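Local coordinates for protein probable FAD-dependent oxidoreductase PA4991 (Pseudomonas aeruginosa PAO1, PDB 5EZ7) that probably works as an FAD-dependent oxidoreductase of the DAO family, with one FAD per monomer and a physiological substrate that is still unknown, at residues V157-L160 against I161-L164; A282-E285 against A286-I289; A350-F353 against A354-C358; C358-L361 against E362-G365. All blocks are in the same frame, centred on the assembly; numbering follows the deposited sequence.

Contact 1: residues V157-L160 against I161-L164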
loop_
_atom_site.group_PDB
_atom_site.type_symbol
_atom_site.label_atom_id
_atom_site.label_comp_id
_atom_site.label_asym_id
_atom_site.label_seq_id
_atom_site.Cartn_x
_atom_site.Cartn_y
_atom_site.Cartn_z
ATOM N N VAL A 157 5.262 7.248 -0.475
ATOM C CA VAL A 157 5.193 5.834 -0.858
ATOM C C VAL A 157 6.171 5.457 -1.973
ATOM O O VAL A 157 6.872 4.467 -1.852
ATOM C CB VAL A 157 3.761 5.346 -1.179
ATOM C CG1 VAL A 157 3.774 3.885 -1.588
ATOM C CG2 VAL A 157 2.868 5.495 0.054
ATOM N N PRO A 158 6.240 6.244 -3.045
ATOM C CA PRO A 158 7.279 5.906 -4.021
ATOM C C PRO A 158 8.705 5.740 -3.416
ATOM O O PRO A 158 9.441 4.829 -3.805
ATOM C CB PRO A 158 7.263 7.077 -4.987
ATOM C CG PRO A 158 5.995 7.837 -4.721
ATOM C CD PRO A 158 5.314 7.297 -3.510
ATOM N N ASP A 159 9.081 6.618 -2.498
ATOM C CA ASP A 159 10.354 6.505 -1.818
ATOM C C ASP A 159 10.435 5.289 -0.844
ATOM O O ASP A 159 11.503 4.726 -0.636
ATOM C CB ASP A 159 10.632 7.788 -1.081
ATOM C CG ASP A 159 12.051 7.900 -0.657
ATOM O OD1 ASP A 159 12.931 7.826 -1.560
ATOM O OD2 ASP A 159 12.283 8.013 0.582
ATOM N N LEU A 160 9.291 4.897 -0.275
ATOM C CA LEU A 160 9.199 3.681 0.546
ATOM C C LEU A 160 9.478 2.419 -0.261
ATOM O O LEU A 160 10.227 1.502 0.165
ATOM C CB LEU A 160 7.827 3.583 1.181
ATOM C CG LEU A 160 7.494 2.269 1.889
ATOM C CD1 LEU A 160 8.456 1.941 3.044
ATOM C CD2 LEU A 160 6.062 2.363 2.357
ATOM N N ILE A 161 8.853 2.400 -1.431
ATOM C CA ILE A 161 8.977 1.308 -2.392
ATOM C C ILE A 161 10.341 1.163 -2.949
ATOM O O ILE A 161 10.785 0.033 -3.105
ATOM C CB ILE A 161 7.951 1.507 -3.527
ATOM C CG1 ILE A 161 6.625 1.013 -3.003
ATOM C CG2 ILE A 161 8.284 0.738 -4.792
ATOM C CD1 ILE A 161 5.546 1.876 -3.499
ATOM N N ARG A 162 10.972 2.299 -3.254
ATOM C CA ARG A 162 12.381 2.345 -3.692
ATOM C C ARG A 162 13.297 1.642 -2.658
ATOM O O ARG A 162 14.083 0.798 -3.001
ATOM C CB ARG A 162 12.854 3.800 -3.966
ATOM C CG ARG A 162 14.391 3.959 -3.917
ATOM C CD ARG A 162 14.912 5.318 -3.485
ATOM N NE ARG A 162 14.501 5.729 -2.141
ATOM C CZ ARG A 162 15.122 5.441 -0.990
ATOM N NH1 ARG A 162 16.245 4.682 -0.953
ATOM N NH2 ARG A 162 14.591 5.914 0.151
ATOM N N ARG A 163 13.154 1.995 -1.389
ATOM C CA ARG A 163 13.927 1.371 -0.299
ATOM C C ARG A 163 13.661 -0.122 -0.103
ATOM O O ARG A 163 14.584 -0.913 0.070
ATOM C CB ARG A 163 13.648 2.097 1.019
ATOM C CG ARG A 163 14.517 1.661 2.203
ATOM C CD ARG A 163 16.009 1.584 1.870
ATOM N NE ARG A 163 16.762 1.104 3.021
ATOM C CZ ARG A 163 18.042 0.700 3.007
ATOM N NH1 ARG A 163 18.758 0.692 1.878
ATOM N NH2 ARG A 163 18.615 0.294 4.142
ATOM N N LEU A 164 12.399 -0.521 -0.151
ATOM C CA LEU A 164 12.082 -1.936 -0.061
ATOM C C LEU A 164 12.622 -2.698 -1.252
ATOM O O LEU A 164 12.970 -3.865 -1.110
ATOM C CB LEU A 164 10.597 -2.187 0.074
ATOM C CG LEU A 164 9.934 -1.649 1.334
ATOM C CD1 LEU A 164 8.431 -1.694 1.196
ATOM C CD2 LEU A 164 10.292 -2.442 2.565
#
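Asp-159 and Arg-162, three residues apart on the helix, lie side by side and point the same way. The guanidinium grips the carboxylate side-on: NE of Arg-162 reaches OD1 of Asp-159 at 2.7 Å, and NH2 of Arg-162 reaches OD2 of Asp-159 at 3.1 Å. Both nitrogens meet their oxygens from above the carboxylate, and the two planes are 36° apart. A bend at chi3 (60°) turns NE and NH2 toward the aspartate. Two neighbours hold this pair in place: Asp-159 OD2 also accepts from the backbone N of Arg-95, and Arg-162 NH1 forms a salt bridge with Glu-166 a turn later.

The buried side is aliphatic. Val-157 meets Ile-161 through their methyls, and CD1 of Leu-160 packs on CD1 of Leu-164 at 4.1 Å; both leucines also press on Ile-17 of helix 17-28. Pro-158 suits the first turn, where its missing N-H costs no helix bond, while its carbonyl accepts from Arg-162 N at 3.0 Å. Charged outside and branched aliphatic inside, this is the start of an amphipathic helix in the Rossmann-type flavoprotein fold; its first residue, Val-157, lies beside the FAD-binding residues Gly-51 and Leu-347.

Contact 2: residues A282-E285 against A286-I289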
loop_
_atom_site.group_PDB
_atom_site.type_symbol
_atom_site.label_atom_id
_atom_site.label_comp_id
_atom_site.label_asym_id
_atom_site.label_seq_id
_atom_site.Cartn_x
_atom_site.Cartn_y
_atom_site.Cartn_z
ATOM N N ALA A 282 -20.142 6.716 -8.441
ATOM C CA ALA A 282 -21.230 6.822 -9.424
ATOM C C ALA A 282 -21.156 8.104 -10.295
ATOM O O ALA A 282 -21.669 8.121 -11.404
ATOM C CB ALA A 282 -22.583 6.726 -8.726
ATOM N N ARG A 283 -20.544 9.166 -9.791
ATOM C CA ARG A 283 -20.361 10.393 -10.559
ATOM C C ARG A 283 -19.245 10.219 -11.600
ATOM O O ARG A 283 -18.190 9.612 -11.339
ATOM C CB ARG A 283 -19.994 11.574 -9.638
ATOM C CG ARG A 283 -21.100 12.052 -8.697
ATOM C CD ARG A 283 -20.702 13.329 -7.941
ATOM N NE ARG A 283 -19.753 13.039 -6.859
ATOM C CZ ARG A 283 -20.059 12.815 -5.574
ATOM N NH1 ARG A 283 -21.320 12.862 -5.117
ATOM N NH2 ARG A 283 -19.075 12.567 -4.710
ATOM N N ASP A 284 -19.465 10.795 -12.771
ATOM C CA ASP A 284 -18.434 10.866 -13.799
ATOM C C ASP A 284 -17.358 11.894 -13.408
ATOM O O ASP A 284 -17.463 12.582 -12.387
ATOM C CB ASP A 284 -19.050 11.164 -15.188
ATOM C CG ASP A 284 -19.914 12.445 -15.197
ATOM O OD1 ASP A 284 -19.346 13.568 -15.338
ATOM O OD2 ASP A 284 -21.166 12.315 -15.020
ATOM N N GLU A 285 -16.319 11.984 -14.227
ATOM C CA GLU A 285 -15.154 12.787 -13.899
ATOM C C GLU A 285 -15.456 14.301 -13.590
ATOM O O GLU A 285 -14.966 14.854 -12.586
ATOM C CB GLU A 285 -14.091 12.635 -14.994
ATOM C CG GLU A 285 -12.775 13.292 -14.592
ATOM C CD GLU A 285 -11.680 13.253 -15.648
ATOM O OE1 GLU A 285 -12.043 13.280 -16.851
ATOM O OE2 GLU A 285 -10.465 13.227 -15.253
ATOM N N ALA A 286 -16.254 14.924 -14.461
ATOM C CA ALA A 286 -16.645 16.310 -14.323
ATOM C C ALA A 286 -17.538 16.571 -13.117
ATOM O O ALA A 286 -17.319 17.521 -12.397
ATOM C CB ALA A 286 -17.322 16.801 -15.600
ATOM N N ALA A 287 -18.558 15.746 -12.931
ATOM C CA ALA A 287 -19.372 15.786 -11.712
ATOM C C ALA A 287 -18.518 15.575 -10.444
ATOM O O ALA A 287 -18.701 16.268 -9.448
ATOM C CB ALA A 287 -20.490 14.749 -11.792
ATOM N N GLN A 288 -17.563 14.643 -10.500
ATOM C CA GLN A 288 -16.684 14.395 -9.340
ATOM C C GLN A 288 -15.731 15.551 -9.051
ATOM O O GLN A 288 -15.547 15.926 -7.889
ATOM C CB GLN A 288 -15.919 13.073 -9.489
ATOM C CG GLN A 288 -15.015 12.727 -8.313
ATOM C CD GLN A 288 -15.759 12.386 -7.030
ATOM O OE1 GLN A 288 -16.894 12.817 -6.794
ATOM N NE2 GLN A 288 -15.115 11.602 -6.193
ATOM N N ILE A 289 -15.149 16.114 -10.110
ATOM C CA ILE A 289 -14.374 17.349 -10.009
ATOM C C ILE A 289 -15.221 18.477 -9.471
ATOM O O ILE A 289 -14.818 19.134 -8.544
ATOM C CB ILE A 289 -13.731 17.724 -11.357
ATOM C CG1 ILE A 289 -12.506 16.806 -11.575
ATOM C CG2 ILE A 289 -13.325 19.208 -11.432
ATOM C CD1 ILE A 289 -12.098 16.685 -13.045
HETATM O O HOH W 1 -17.161 13.885 -17.122
#
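Residues Arg-283 to Ile-289 make a local contact at the surface, where the chain leaves helix 278-282 and at once starts helix 285-299. Arg-283, the first residue to depart from helical geometry, sends its side chain across that of Gln-288 at about a right angle. The arginine holds the amide side-on, with two nitrogens on one oxygen: NE of Arg-283 lies 2.9 Å from OE1 of Gln-288, and NH2 of Arg-283 lies 3.0 Å from the same OE1. That oxygen sits in the guanidinium plane; NH2 lies in the carbonyl plane on a lone pair of OE1, while NE is tilted from that plane. With the two flat groups only 25° apart, the pair is nearly coplanar.

A glutamine suits this spot because its two ends do different work. While OE1 receives the arginine, NE2 donates to the backbone oxygens of Ile-275 and His-230, which fixes the amide's rotation and ties the helix to those segments. Asp-284 is the N-cap of the new helix, its short acidic side chain able to accept from first-turn amides that lack a backbone acceptor. A chi1 of 55° turns OD1 toward them, and it takes a straight but weak capping bond from Ala-287 N, 3.3 Å from OD1 of Asp-284. A water donates to that OD1 and accepts from Ala-286 N. The small methyl of Ala-287 packs against CB of Arg-283. The Glu-285 and Ile-289 side chains lie side by side, CG of Glu-285 being 3.8 Å from CD1 of Ile-289, and both rest on Thr-312 of strand 309-320.

Contact 3: residues A350-F353 against A354-C358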
loop_
_atom_site.group_PDB
_atom_site.type_symbol
_atom_site.label_atom_id
_atom_site.label_comp_id
_atom_site.label_asym_id
_atom_site.label_seq_id
_atom_site.Cartn_x
_atom_site.Cartn_y
_atom_site.Cartn_z
ATOM N N ALA A 350 0.784 -3.897 6.317
ATOM C CA ALA A 350 1.733 -4.760 5.632
ATOM C C ALA A 350 2.648 -5.485 6.610
ATOM O O ALA A 350 2.918 -6.648 6.402
ATOM C CB ALA A 350 2.552 -4.002 4.623
ATOM N N PRO A 351 3.095 -4.827 7.698
ATOM C CA PRO A 351 3.895 -5.582 8.664
ATOM C C PRO A 351 3.133 -6.717 9.417
ATOM O O PRO A 351 3.760 -7.642 9.938
ATOM C CB PRO A 351 4.383 -4.498 9.651
ATOM C CG PRO A 351 4.057 -3.184 9.033
ATOM C CD PRO A 351 2.907 -3.431 8.123
ATOM N N ASP A 352 1.812 -6.613 9.509
ATOM C CA ASP A 352 0.976 -7.647 10.107
ATOM C C ASP A 352 0.842 -8.810 9.119
ATOM O O ASP A 352 0.801 -9.976 9.518
ATOM C CB ASP A 352 -0.403 -7.074 10.520
ATOM C CG ASP A 352 -1.264 -8.095 11.251
ATOM O OD1 ASP A 352 -0.881 -8.487 12.386
ATOM O OD2 ASP A 352 -2.311 -8.539 10.698
ATOM N N PHE A 353 0.803 -8.495 7.833
ATOM C CA PHE A 353 0.766 -9.529 6.781
ATOM C C PHE A 353 2.034 -10.364 6.822
ATOM O O PHE A 353 1.943 -11.586 6.898
ATOM C CB PHE A 353 0.533 -8.921 5.396
ATOM C CG PHE A 353 0.557 -9.918 4.268
ATOM C CD1 PHE A 353 -0.549 -10.727 4.003
ATOM C CD2 PHE A 353 1.667 -10.040 3.451
ATOM C CE1 PHE A 353 -0.542 -11.639 2.965
ATOM C CE2 PHE A 353 1.680 -10.952 2.397
ATOM C CZ PHE A 353 0.582 -11.758 2.167
ATOM N N ALA A 354 3.193 -9.702 6.826
ATOM C CA ALA A 354 4.468 -10.349 7.096
ATOM C C ALA A 354 4.473 -11.220 8.370
ATOM O O ALA A 354 4.856 -12.364 8.303
ATOM C CB ALA A 354 5.611 -9.339 7.104
ATOM N N ASP A 355 4.047 -10.687 9.507
ATOM C CA ASP A 355 3.963 -11.486 10.779
ATOM C C ASP A 355 3.140 -12.750 10.611
ATOM O O ASP A 355 3.513 -13.780 11.154
ATOM C CB ASP A 355 3.310 -10.713 11.930
ATOM C CG ASP A 355 4.117 -9.501 12.390
ATOM O OD1 ASP A 355 5.358 -9.489 12.242
ATOM O OD2 ASP A 355 3.494 -8.534 12.910
ATOM N N ARG A 356 2.029 -12.665 9.869
ATOM C CA ARG A 356 1.132 -13.799 9.714
ATOM C C ARG A 356 1.784 -14.864 8.868
ATOM O O ARG A 356 1.669 -16.049 9.192
ATOM C CB ARG A 356 -0.247 -13.400 9.207
ATOM C CG ARG A 356 -1.163 -12.960 10.341
ATOM C CD ARG A 356 -2.095 -11.831 9.942
ATOM N NE ARG A 356 -2.926 -11.383 11.075
ATOM C CZ ARG A 356 -4.086 -11.945 11.452
ATOM N NH1 ARG A 356 -4.589 -12.986 10.782
ATOM N NH2 ARG A 356 -4.761 -11.472 12.509
ATOM N N VAL A 357 2.518 -14.449 7.833
ATOM C CA VAL A 357 3.275 -15.385 7.034
ATOM C C VAL A 357 4.411 -16.016 7.862
ATOM O O VAL A 357 4.597 -17.249 7.814
ATOM C CB VAL A 357 3.815 -14.745 5.745
ATOM C CG1 VAL A 357 4.814 -15.651 5.048
ATOM C CG2 VAL A 357 2.672 -14.398 4.785
ATOM N N CYS A 358 5.160 -15.188 8.600
ATOM C CA CYS A 358 6.319 -15.684 9.369
ATOM C C CYS A 358 5.887 -16.658 10.482
ATOM O O CYS A 358 6.570 -17.651 10.709
ATOM C CB CYS A 358 7.176 -14.545 9.944
ATOM S SG CYS A 358 8.078 -13.642 8.657
#
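Four i to i+4 bonds carry the backbone from Ala-350–Phe-353 into Ala-354–Val-357, beginning with Ala-354 N to Ala-350 O at 3.1 Å and ending with Val-357 N to Phe-353 O at 3.1 Å. Pro-351 is at home in this opening turn, and its carbonyl still receives Asp-355 N.

Asp-352 and Arg-356 form a salt bridge one turn apart, OD2 of Asp-352 lying 2.9 Å from NE of Arg-356. As a hydrogen bond it is weak, bent to 123° at the hydrogen, and the carboxylate and guanidinium planes stand 62° apart. Asp-352 OD2 also accepts from the backbone N of Ala-331, so the aspartate fastens the helix to the chain just before strand 332-336.

This is the start of helix 350-364, which packs against helix 17-28, the helix of the probable dinucleotide-binding motif GxGxxG. Ala-350 rests on Ile-17 and Val-357 on Leu-22; Ala-354, whose small methyl suits a close helix-helix approach, touches Arg-25. Asp-355 divides its oxygens between two arginines, OD1 to Arg-25 and OD2 to Arg-78. Those cations probably offset the charge of Asp-355 and so ease its nearness to Asp-352, whose OD1 is 4.4 Å from Asp-355 OD2. On the buried side, CG2 of Val-357 sits over one face of the Phe-353 ring near its rim, 4.3 Å from CZ, and both residues touch Leu-333. The Phe-353 side chain also lies beside FAD-binding Ala-18.

Contact 4: residues C358-L361 against E362-G365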
loop_
_atom_site.group_PDB
_atom_site.type_symbol
_atom_site.label_atom_id
_atom_site.label_comp_id
_atom_site.label_asym_id
_atom_site.label_seq_id
_atom_site.Cartn_x
_atom_site.Cartn_y
_atom_site.Cartn_z
ATOM N N CYS A 358 5.160 -15.188 8.600
ATOM C CA CYS A 358 6.319 -15.684 9.369
ATOM C C CYS A 358 5.887 -16.658 10.482
ATOM O O CYS A 358 6.570 -17.651 10.709
ATOM C CB CYS A 358 7.176 -14.545 9.944
ATOM S SG CYS A 358 8.078 -13.642 8.657
ATOM N N ALA A 359 4.737 -16.415 11.112
ATOM C CA ALA A 359 4.210 -17.353 12.110
ATOM C C ALA A 359 3.764 -18.694 11.510
ATOM O O ALA A 359 3.813 -19.697 12.190
ATOM C CB ALA A 359 3.073 -16.731 12.912
ATOM N N ARG A 360 3.304 -18.713 10.265
ATOM C CA ARG A 360 3.028 -19.985 9.588
ATOM C C ARG A 360 4.288 -20.746 9.328
ATOM O O ARG A 360 4.304 -21.942 9.476
ATOM C CB ARG A 360 2.330 -19.772 8.257
ATOM C CG ARG A 360 0.912 -19.301 8.454
ATOM C CD ARG A 360 -0.106 -20.428 8.499
ATOM N NE ARG A 360 -0.146 -21.151 9.772
ATOM C CZ ARG A 360 0.103 -22.459 9.968
ATOM N NH1 ARG A 360 0.442 -23.298 8.972
ATOM N NH2 ARG A 360 0.007 -22.947 11.204
ATOM N N LEU A 361 5.325 -20.036 8.898
ATOM C CA LEU A 361 6.611 -20.636 8.594
ATOM C C LEU A 361 7.223 -21.173 9.872
ATOM O O LEU A 361 7.695 -22.294 9.904
ATOM C CB LEU A 361 7.566 -19.629 7.978
ATOM C CG LEU A 361 7.146 -18.982 6.662
ATOM C CD1 LEU A 361 8.184 -17.949 6.231
ATOM C CD2 LEU A 361 6.966 -20.038 5.585
ATOM N N GLU A 362 7.229 -20.329 10.884
ATOM C CA GLU A 362 7.593 -20.667 12.234
ATOM C C GLU A 362 6.820 -21.903 12.779
ATOM O O GLU A 362 7.449 -22.855 13.255
ATOM C CB GLU A 362 7.379 -19.411 13.109
ATOM C CG GLU A 362 7.424 -19.588 14.612
ATOM C CD GLU A 362 8.574 -20.478 15.071
ATOM O OE1 GLU A 362 9.716 -20.302 14.552
ATOM O OE2 GLU A 362 8.327 -21.368 15.937
ATOM N N GLU A 363 5.487 -21.909 12.710
ATOM C CA GLU A 363 4.728 -23.053 13.194
ATOM C C GLU A 363 5.002 -24.341 12.372
ATOM O O GLU A 363 5.063 -25.439 12.929
ATOM C CB GLU A 363 3.228 -22.763 13.269
ATOM C CG GLU A 363 2.480 -23.971 13.869
ATOM C CD GLU A 363 1.050 -23.717 14.323
ATOM O OE1 GLU A 363 0.498 -22.613 14.058
ATOM O OE2 GLU A 363 0.490 -24.648 14.957
ATOM N N ASP A 364 5.176 -24.191 11.062
ATOM C CA ASP A 364 5.378 -25.332 10.181
ATOM C C ASP A 364 6.805 -25.849 10.161
ATOM O O ASP A 364 7.056 -26.932 9.620
ATOM C CB ASP A 364 4.916 -25.015 8.751
ATOM C CG ASP A 364 3.395 -25.181 8.567
ATOM O OD1 ASP A 364 2.681 -25.474 9.575
ATOM O OD2 ASP A 364 2.940 -25.027 7.401
ATOM N N GLY A 365 7.723 -25.098 10.771
ATOM C CA GLY A 365 9.101 -25.509 10.903
ATOM C C GLY A 365 9.925 -25.281 9.652
ATOM O O GLY A 365 10.906 -25.941 9.472
#
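Arg-360 spans two acids of the following turn, using a different nitrogen for each. NH2 of Arg-360 lies 2.9 Å from OE1 of Glu-363, and NH1 of Arg-360 lies 3.2 Å from OD1 of Asp-364. Both are salt bridges whose hydrogen bonds are weak, because the N-H groups point well off the oxygens. The flat groups are turned against each other: the glutamate carboxylate makes 57° with the guanidinium, and the aspartate carboxylate stands almost perpendicular to it at 84°. Glu-363 runs alongside the arginine, its chain extended beyond CG, whereas Asp-364 crosses it obliquely. Bends at chi2 and chi3 wrap the arginine back over the helix toward these acids. Arginine fits here because its fork can serve several anions at once; NH1 also pairs with Glu-335 of strand 332-336. The stronger polar partner of Asp-364 is Arg-201, which makes a salt bridge with OD2, so the network joins the helix end to strands 332-336 and 201-204 of the six-stranded mixed sheet.

Along the backbone the helix keeps its regular bonds, Glu-362 N to Cys-358 O at 2.8 Å and Glu-363 N to Ala-359 O at 2.8 Å. Leu-361 is the buried member of this largely exposed turn, packing on Leu-26 of helix 17-28, and Cys-358 touches Leu-26 and Arg-25 on the same helix. At Gly-365 the chain leaves helical geometry with a positive phi of 80°, easily adopted by a residue without a side chain, and its N makes a weak bond to Glu-362 O at 3.4 Å. The turn is a Schellman motif, which closes the C-terminal end of helix 350-364.

In the fold
Contacts 3 and 4 are successive parts of helix 350-364 that share Cys-358, with centres about 11 Å apart. Contact 3 lies nearer the cofactor: the side chain of Ala-350 is about 7 Å from FAD, whereas contact 4 lies away from the annotated sites. Contact 1, on helix 157-168, has its centre about 18 Å from that of contact 3, and its Val-157 side chain is also about 7 Å from FAD. Helix 17-28 is common to contacts 1, 3 and 4, since residues of each pack on it. Contact 2 stands apart, its centre about 37 Å from that of contact 3 and beyond the chain's centre; its Gln-288 side chain is about 11 Å from FAD.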